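Local coordinates for endonuclease III (Geobacillus stearothermophilus, PDB 1ORN), which removes damaged bases from DNA as a [4Fe-4S] glycosylase of base excision repair, forming a covalent intermediate with the DNA on the way, at residues D113-L118 / K124-V129. Residues are numbered along the deposited sequence; the frame is centred on the assembly and turned at random.
Sequences DELMKL and KTANVV. With NA (sodium ion), chain E; nucleotides of chain B.
The helix-hairpin-helix motif of this glycosylase is closed where Leu115 of helix 112-115 and Met116 beside it pack on Ala126 and Val129 of helix 123-134. Ala126 lies at the centre of the contact: the CA atoms of Leu115 and Ala126, 5.6 Å apart, are the nearest pair between the segments, and its methyl is shared by two neighbours. CB of Leu115 lies 3.9 Å from Ala126 CB, while Met116 brings its CG to 3.7 Å from the same methyl. With CG anti to its own carbonyl carbon (chi1 -74°), Leu115 reaches along helix 123-134 by its CD1 branch, which passes the carbonyl oxygen of Ala126 and meets Val129 CG1 at 3.9 Å. Val108, Pro109 and Val130 add to the apolar surroundings of Leu115. No hydrogen bond joins the two segments, and the contact between them is apolar.

The chain leaves the first helix in a type I turn from Leu115 to Leu118, and the carbonyl oxygens of Met116 and Leu118 each bind the sodium ion at 2.4 Å, with two waters, Val121 O and one further ligand completing the site. On helix 123-134, the phosphate of DT9 of chain B is gripped at OP1 by two donors of one residue, Thr125 N at 2.9 Å and Thr125 OG1 at 2.7 Å. CB of Lys124 leads away from 113-118, and its chain, bent at chi2 (-94°), runs past DG8 of chain B to the covalent link at NZ. Close apolar packing thus joins the sodium-binding turn to the helix that carries both phosphate grip and covalent link, consistent with a hairpin that holds the DNA backbone through main-chain N-H groups, the Thr125 hydroxyl and a bound cation.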
loop_
_atom_site.group_PDB
_atom_site.type_symbol
_atom_site.label_atom_id
_atom_site.label_comp_id
_atom_site.label_asym_id
_atom_site.label_seq_id
_atom_site.Cartn_x
_atom_site.Cartn_y
_atom_site.Cartn_z
ATOM N N ASP C 113 -12.208 -9.230 3.053
ATOM C CA ASP C 113 -12.967 -8.940 4.265
ATOM C C ASP C 113 -12.538 -9.802 5.442
ATOM O O ASP C 113 -12.639 -9.375 6.593
ATOM C CB ASP C 113 -14.468 -9.100 4.005
ATOM C CG ASP C 113 -15.054 -7.917 3.256
ATOM O OD1 ASP C 113 -14.269 -7.104 2.717
ATOM O OD2 ASP C 113 -16.298 -7.798 3.201
ATOM N N GLU C 114 -12.064 -11.015 5.175
ATOM C CA GLU C 114 -11.604 -11.868 6.263
ATOM C C GLU C 114 -10.272 -11.323 6.778
ATOM O O GLU C 114 -10.020 -11.320 7.978
ATOM C CB GLU C 114 -11.424 -13.316 5.806
ATOM C CG GLU C 114 -12.732 -14.070 5.544
ATOM C CD GLU C 114 -13.704 -13.998 6.718
ATOM O OE1 GLU C 114 -13.287 -14.231 7.874
ATOM O OE2 GLU C 114 -14.896 -13.714 6.480
ATOM N N LEU C 115 -9.421 -10.852 5.870
ATOM C CA LEU C 115 -8.133 -10.303 6.287
ATOM C C LEU C 115 -8.337 -9.098 7.203
ATOM O O LEU C 115 -7.586 -8.900 8.151
ATOM C CB LEU C 115 -7.301 -9.878 5.072
ATOM C CG LEU C 115 -6.673 -11.007 4.250
ATOM C CD1 LEU C 115 -6.166 -10.460 2.925
ATOM C CD2 LEU C 115 -5.546 -11.654 5.043
ATOM N N MET C 116 -9.346 -8.289 6.901
ATOM C CA MET C 116 -9.631 -7.106 7.699
ATOM C C MET C 116 -10.059 -7.412 9.127
ATOM O O MET C 116 -10.077 -6.523 9.981
ATOM C CB MET C 116 -10.675 -6.243 6.995
ATOM C CG MET C 116 -10.108 -5.503 5.793
ATOM S SD MET C 116 -11.323 -4.575 4.859
ATOM C CE MET C 116 -11.958 -3.467 6.142
ATOM N N LYS C 117 -10.382 -8.668 9.404
ATOM C CA LYS C 117 -10.767 -9.040 10.757
ATOM C C LYS C 117 -9.530 -9.175 11.645
ATOM O O LYS C 117 -9.629 -9.191 12.873
ATOM C CB LYS C 117 -11.565 -10.343 10.740
ATOM C CG LYS C 117 -12.928 -10.199 10.096
ATOM C CD LYS C 117 -13.689 -11.515 10.125
ATOM C CE LYS C 117 -15.059 -11.379 9.475
ATOM N NZ LYS C 117 -15.868 -10.310 10.122
ATOM N N LEU C 118 -8.360 -9.264 11.018
ATOM C CA LEU C 118 -7.105 -9.375 11.754
ATOM C C LEU C 118 -6.713 -8.014 12.323
ATOM O O LEU C 118 -6.892 -6.982 11.673
ATOM C CB LEU C 118 -6.002 -9.895 10.825
ATOM C CG LEU C 118 -6.287 -11.263 10.197
ATOM C CD1 LEU C 118 -5.282 -11.535 9.084
ATOM C CD2 LEU C 118 -6.211 -12.344 11.265
ATOM N N LYS C 124 -6.540 -0.928 3.303
ATOM C CA LYS C 124 -5.339 -0.798 2.478
ATOM C C LYS C 124 -4.473 -2.054 2.570
ATOM O O LYS C 124 -4.045 -2.602 1.553
ATOM C CB LYS C 124 -4.531 0.438 2.912
ATOM C CG LYS C 124 -3.191 0.647 2.189
ATOM C CD LYS C 124 -2.018 0.033 2.958
ATOM C CE LYS C 124 -0.674 0.373 2.284
ATOM N NZ LYS C 124 0.544 -0.178 2.973
ATOM N N THR C 125 -4.217 -2.505 3.790
ATOM C CA THR C 125 -3.383 -3.679 4.008
ATOM C C THR C 125 -3.987 -4.913 3.355
ATOM O O THR C 125 -3.294 -5.655 2.650
ATOM C CB THR C 125 -3.167 -3.906 5.509
ATOM O OG1 THR C 125 -2.451 -2.781 6.045
ATOM C CG2 THR C 125 -2.361 -5.174 5.774
ATOM N N ALA C 126 -5.281 -5.126 3.568
ATOM C CA ALA C 126 -5.953 -6.284 2.986
ATOM C C ALA C 126 -5.906 -6.264 1.454
ATOM O O ALA C 126 -5.687 -7.297 0.824
ATOM C CB ALA C 126 -7.402 -6.357 3.471
ATOM N N ASN C 127 -6.113 -5.098 0.854
ATOM C CA ASN C 127 -6.066 -4.989 -0.603
ATOM C C ASN C 127 -4.685 -5.305 -1.169
ATOM O O ASN C 127 -4.576 -5.949 -2.215
ATOM C CB ASN C 127 -6.506 -3.599 -1.065
ATOM C CG ASN C 127 -8.025 -3.445 -1.072
ATOM O OD1 ASN C 127 -8.755 -4.423 -0.921
ATOM N ND2 ASN C 127 -8.501 -2.220 -1.259
ATOM N N VAL C 128 -3.631 -4.841 -0.505
ATOM C CA VAL C 128 -2.284 -5.136 -0.994
ATOM C C VAL C 128 -2.052 -6.636 -0.966
ATOM O O VAL C 128 -1.564 -7.217 -1.940
ATOM C CB VAL C 128 -1.192 -4.458 -0.139
ATOM C CG1 VAL C 128 0.181 -5.007 -0.518
ATOM C CG2 VAL C 128 -1.234 -2.961 -0.347
ATOM N N VAL C 129 -2.409 -7.270 0.145
ATOM C CA VAL C 129 -2.210 -8.700 0.284
ATOM C C VAL C 129 -2.975 -9.536 -0.749
ATOM O O VAL C 129 -2.376 -10.390 -1.410
ATOM C CB VAL C 129 -2.573 -9.170 1.716
ATOM C CG1 VAL C 129 -2.475 -10.701 1.823
ATOM C CG2 VAL C 129 -1.619 -8.519 2.709
HETATM NA NA NA E . -8.490 -5.257 11.233
ATOM P P DT B 9 -4.802 0.165 6.765
ATOM O OP1 DT B 9 -4.600 -1.240 6.350
ATOM O OP2 DT B 9 -5.890 0.975 6.163
ATOM O "O5'" DT B 9 -4.970 0.195 8.340
ATOM C "C5'" DT B 9 -3.994 -0.436 9.154
ATOM C "C4'" DT B 9 -4.341 -0.279 10.613
ATOM O "O4'" DT B 9 -4.060 1.076 11.044
ATOM C "C3'" DT B 9 -5.806 -0.561 10.951
ATOM O "O3'" DT B 9 -5.872 -1.628 11.898
ATOM C "C2'" DT B 9 -6.326 0.757 11.519
ATOM C "C1'" DT B 9 -5.064 1.490 11.966
ATOM N N1 DT B 9 -5.146 2.971 11.915
ATOM C C2 DT B 9 -4.703 3.702 13.012
ATOM O O2 DT B 9 -4.267 3.185 14.023
ATOM N N3 DT B 9 -4.804 5.065 12.873
ATOM C C4 DT B 9 -5.298 5.758 11.783
ATOM O O4 DT B 9 -5.325 6.989 11.796
ATOM C C5 DT B 9 -5.756 4.930 10.682
ATOM C C7 DT B 9 -6.326 5.590 9.468
ATOM C C6 DT B 9 -5.651 3.601 10.805
ATOM P P DG B 8 0.870 4.669 4.206
ATOM O OP1 DG B 8 -0.024 5.721 3.667
ATOM O OP2 DG B 8 2.137 5.065 4.893
ATOM O "O5'" DG B 8 0.049 3.760 5.220
ATOM C "C5'" DG B 8 -1.334 3.478 5.004
ATOM C "C4'" DG B 8 -1.846 2.624 6.138
ATOM O "O4'" DG B 8 -1.602 3.295 7.396
ATOM C "C3'" DG B 8 -3.326 2.253 6.132
ATOM O "O3'" DG B 8 -3.388 0.902 6.588
ATOM C "C2'" DG B 8 -3.939 3.234 7.124
ATOM C "C1'" DG B 8 -2.813 3.464 8.122
ATOM N N9 DG B 8 -2.769 4.797 8.716
ATOM C C8 DG B 8 -3.087 5.991 8.117
ATOM N N7 DG B 8 -2.883 7.024 8.893
ATOM C C5 DG B 8 -2.413 6.476 10.080
ATOM C C6 DG B 8 -2.006 7.107 11.294
ATOM O O6 DG B 8 -1.953 8.312 11.557
ATOM N N1 DG B 8 -1.623 6.173 12.251
ATOM C C2 DG B 8 -1.618 4.810 12.066
ATOM N N2 DG B 8 -1.221 4.073 13.113
ATOM N N3 DG B 8 -1.976 4.214 10.934
ATOM C C4 DG B 8 -2.359 5.101 9.994
HETATM O O HOH W 1 -9.615 -6.033 13.120
HETATM O O HOH W 2 -10.216 -3.352 11.110
#